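Local coordinates for diol-dehydratase (Roseburia inulinivorans, PDB 5I2A) that dehydrates 1,2-propanediol as a B12-independent diol dehydratase of the glycyl radical enzyme family, at the interface of chains A and B. Coordinates in Å, arbitrary orientation; residue numbers count along the deposited sequence, not the author numbering. Chains: chain A/B, Diol-dehydratase.

Contact 1: the interface of chains A and B. Residues chain A 140, 509, 513, 516, 684; chain B 198, 201-202.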
# COMPACT_ATOMS: atom_id res chain seq x y z
N TYR A 140 2.45 -13.49 3.23
CA TYR A 140 2.12 -12.81 4.48
C TYR A 140 1.69 -13.76 5.61
O TYR A 140 1.40 -13.31 6.71
CB TYR A 140 1.01 -11.78 4.25
CG TYR A 140 1.47 -10.39 3.86
CD1 TYR A 140 2.56 -9.78 4.50
CD2 TYR A 140 0.79 -9.67 2.89
CE1 TYR A 140 2.95 -8.49 4.16
CE2 TYR A 140 1.18 -8.40 2.54
CZ TYR A 140 2.25 -7.80 3.17
OH TYR A 140 2.58 -6.52 2.80
N ASN A 509 -4.51 -15.32 11.64
CA ASN A 509 -3.33 -14.95 10.86
C ASN A 509 -3.55 -15.16 9.35
O ASN A 509 -3.23 -14.29 8.55
CB ASN A 509 -2.11 -15.76 11.34
CG ASN A 509 -0.82 -15.36 10.62
OD1 ASN A 509 -0.43 -16.00 9.66
ND2 ASN A 509 -0.17 -14.30 11.10
N ALA A 513 -3.80 -12.13 6.65
CA ALA A 513 -2.85 -12.13 5.54
C ALA A 513 -3.55 -11.95 4.19
O ALA A 513 -3.13 -11.16 3.35
CB ALA A 513 -2.01 -13.42 5.54
N TYR A 516 -4.82 -8.31 3.82
CA TYR A 516 -3.78 -7.41 3.31
C TYR A 516 -3.64 -7.56 1.82
O TYR A 516 -3.52 -6.57 1.12
CB TYR A 516 -2.42 -7.65 4.00
CG TYR A 516 -2.36 -6.98 5.34
CD1 TYR A 516 -2.43 -5.58 5.44
CD2 TYR A 516 -2.28 -7.72 6.51
CE1 TYR A 516 -2.42 -4.95 6.67
CE2 TYR A 516 -2.27 -7.10 7.75
CZ TYR A 516 -2.33 -5.71 7.82
OH TYR A 516 -2.30 -5.10 9.05
N PRO A 684 -7.46 -6.17 9.56
CA PRO A 684 -6.76 -4.96 9.09
C PRO A 684 -7.67 -3.87 8.57
O PRO A 684 -7.18 -2.78 8.26
CB PRO A 684 -5.86 -5.49 7.95
CG PRO A 684 -5.74 -6.94 8.23
CD PRO A 684 -7.06 -7.35 8.77
N ALA B 198 -3.77 -7.61 14.38
CA ALA B 198 -4.22 -7.07 13.10
C ALA B 198 -3.06 -6.59 12.23
O ALA B 198 -3.18 -6.58 11.00
CB ALA B 198 -5.23 -5.92 13.33
N SER B 201 1.07 -9.44 10.01
CA SER B 201 1.66 -9.74 8.70
C SER B 201 2.65 -8.66 8.24
O SER B 201 3.75 -8.97 7.78
CB SER B 201 0.57 -9.92 7.63
OG SER B 201 -0.15 -11.13 7.81
N THR B 202 2.25 -7.41 8.35
CA THR B 202 3.05 -6.32 7.82
C THR B 202 4.18 -5.94 8.77
O THR B 202 5.28 -5.63 8.33
CB THR B 202 2.17 -5.08 7.54
OG1 THR B 202 1.38 -4.78 8.71
CG2 THR B 202 1.24 -5.33 6.33
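B:Ser201 sets the first turn of helix 200-233 against two tyrosines of chain A and has more surface buried than its neighbours here. Its hydroxyl OG donates a hydrogen bond to the backbone carbonyl A:Tyr140 O at 2.9 Å, arriving 28° out of the carbonyl plane. The torsion that places OG beside the serine's own backbone N and opposite its carbonyl carbon (chi1 -72°) aims the hydroxyl at this loop and towards helix 489-521, where A:Ala513 CA lies 3.7 Å from B:Ser201 OG. B:Ser201 CB fills the space between the rings, 3.7 Å from A:Tyr140 CD1 and 3.8 Å from A:Tyr516 CD2.

One residue on, B:Thr202 turns its methyl CG2 onto the A:Tyr516 ring, 3.6 Å above the plane and over its centre. The opposite face is covered within chain A by A:Pro684 CG, nearer the rim, so the phenol is sandwiched between a threonine methyl and a proline. At the end of this ring the phenol A:Tyr516 OH donates to B:Ala198 O at 2.6 Å, tilted 22° from the carbonyl plane. A phenylalanine at A:Tyr516 would probably keep the methyl-on-ring packing but leave the B:Ala198 carbonyl without this donor. Two backbone carbonyls, one from each chain, are thus tied to side chains opposite, and the patch joins the start of helix 200-233 to the partner subunit in the deposited, probably functional, dimer.

Contact 2: the interface of chains A and B. Residues chain A 48, 201-202, 205; chain B 140, 516, 520.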
# COMPACT_ATOMS: atom_id res chain seq x y z
N PRO A 48 -1.53 4.00 -10.14
CA PRO A 48 -1.97 3.46 -8.85
C PRO A 48 -2.90 2.27 -9.05
O PRO A 48 -3.68 2.26 -10.00
CB PRO A 48 -2.71 4.63 -8.20
CG PRO A 48 -2.25 5.85 -8.93
CD PRO A 48 -1.99 5.39 -10.32
N SER A 201 -3.88 12.90 -2.98
CA SER A 201 -3.51 12.01 -4.09
C SER A 201 -4.31 10.70 -4.10
O SER A 201 -4.81 10.27 -5.13
CB SER A 201 -2.01 11.69 -4.05
OG SER A 201 -1.22 12.80 -4.41
N THR A 202 -4.42 10.07 -2.94
CA THR A 202 -5.04 8.76 -2.85
C THR A 202 -6.56 8.87 -2.83
O THR A 202 -7.25 8.05 -3.43
CB THR A 202 -4.56 8.01 -1.60
OG1 THR A 202 -4.70 8.85 -0.45
CG2 THR A 202 -3.07 7.58 -1.76
N CYS A 205 -7.63 9.87 -6.41
CA CYS A 205 -7.48 8.73 -7.32
C CYS A 205 -8.67 7.75 -7.16
O CYS A 205 -9.21 7.26 -8.14
CB CYS A 205 -6.16 8.00 -7.10
SG CYS A 205 -5.78 6.74 -8.35
N TYR B 140 0.06 10.40 -9.50
CA TYR B 140 -0.59 10.93 -8.30
C TYR B 140 -0.64 12.47 -8.24
O TYR B 140 -1.17 13.03 -7.29
CB TYR B 140 0.11 10.40 -7.04
CG TYR B 140 -0.42 9.10 -6.49
CD1 TYR B 140 -1.79 8.84 -6.42
CD2 TYR B 140 0.46 8.13 -6.01
CE1 TYR B 140 -2.26 7.64 -5.87
CE2 TYR B 140 0.00 6.94 -5.49
CZ TYR B 140 -1.35 6.70 -5.41
OH TYR B 140 -1.75 5.50 -4.86
N TYR B 516 3.87 9.47 -1.46
CA TYR B 516 3.11 8.24 -1.63
C TYR B 516 3.90 7.25 -2.46
O TYR B 516 3.92 6.08 -2.13
CB TYR B 516 1.74 8.49 -2.29
CG TYR B 516 0.73 8.98 -1.28
CD1 TYR B 516 0.34 8.15 -0.22
CD2 TYR B 516 0.22 10.26 -1.35
CE1 TYR B 516 -0.56 8.60 0.75
CE2 TYR B 516 -0.68 10.72 -0.39
CZ TYR B 516 -1.07 9.88 0.65
OH TYR B 516 -1.96 10.34 1.58
N LYS B 520 4.98 3.49 -1.10
CA LYS B 520 4.38 2.30 -1.67
C LYS B 520 5.40 1.41 -2.35
O LYS B 520 5.29 0.20 -2.30
CB LYS B 520 3.27 2.70 -2.65
CG LYS B 520 2.04 3.31 -1.91
CD LYS B 520 0.98 3.83 -2.87
CE LYS B 520 -0.26 4.36 -2.13
NZ LYS B 520 -0.97 3.30 -1.39
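A:Pro48 sets the CB–CG edge of its ring over one face of B:Tyr140, its CG 3.5 Å above the plane and shifted toward the rim, nearest CE1. The two side chains run past each other in opposite senses, which also brings A:Pro48 CB to 3.6 Å from the phenol B:Tyr140 OH. The opposite face is met by A:Ser201 CB, toward CD1, and more loosely by A:Thr202 CG2. At the rim, the backbone carbonyl A:Ser201 O comes to 3.6 Å from B:Tyr140 CD1, and A:Cys205 CB comes in at the edge, 4.1 Å from B:Tyr140 CE1. B:Tyr140 is therefore packed between the proline of one segment and the helix of another, both from chain A, and has more surface buried than any other residue in the patch. A:Ser201 OG donates a hydrogen bond to B:Tyr140 O at 2.9 Å.

The planes of B:Tyr140 and B:Tyr516 are inclined to each other by about 52°, and the A:Thr202 methyl points into the angle between them. A:Thr202 crosses B:Tyr516 at about a right angle, with CG2 over the ring centre. The same A:Thr202 CG2 lies 4.0 Å from the phenol oxygen B:Tyr140 OH. B:Lys520 runs alongside, its chain extended from CB to CE before bending at its last torsion (chi4 -65°). B:Lys520 CE comes to 4.3 Å from A:Thr202 CG2 and, within chain B, to 3.3 Å from B:Tyr140 OH.

Contact 1 and contact 2 lie about 21 Å apart, measured between the centres of their C-alpha atoms, and are overlapping cuts through twin regions of one two-fold interface. Each sets the start of helix 200-233 from one chain against helix 489-521 and the loop carrying the tyrosine (A:Tyr140 or B:Tyr140) of the other, with the chains exchanged. Contact 1 extends toward B:Ala198 and A:Pro684; contact 2 extends toward A:Pro48 and B:Lys520. Each subunit thus gives and receives the same helix start, which suits a closed, symmetric dimer.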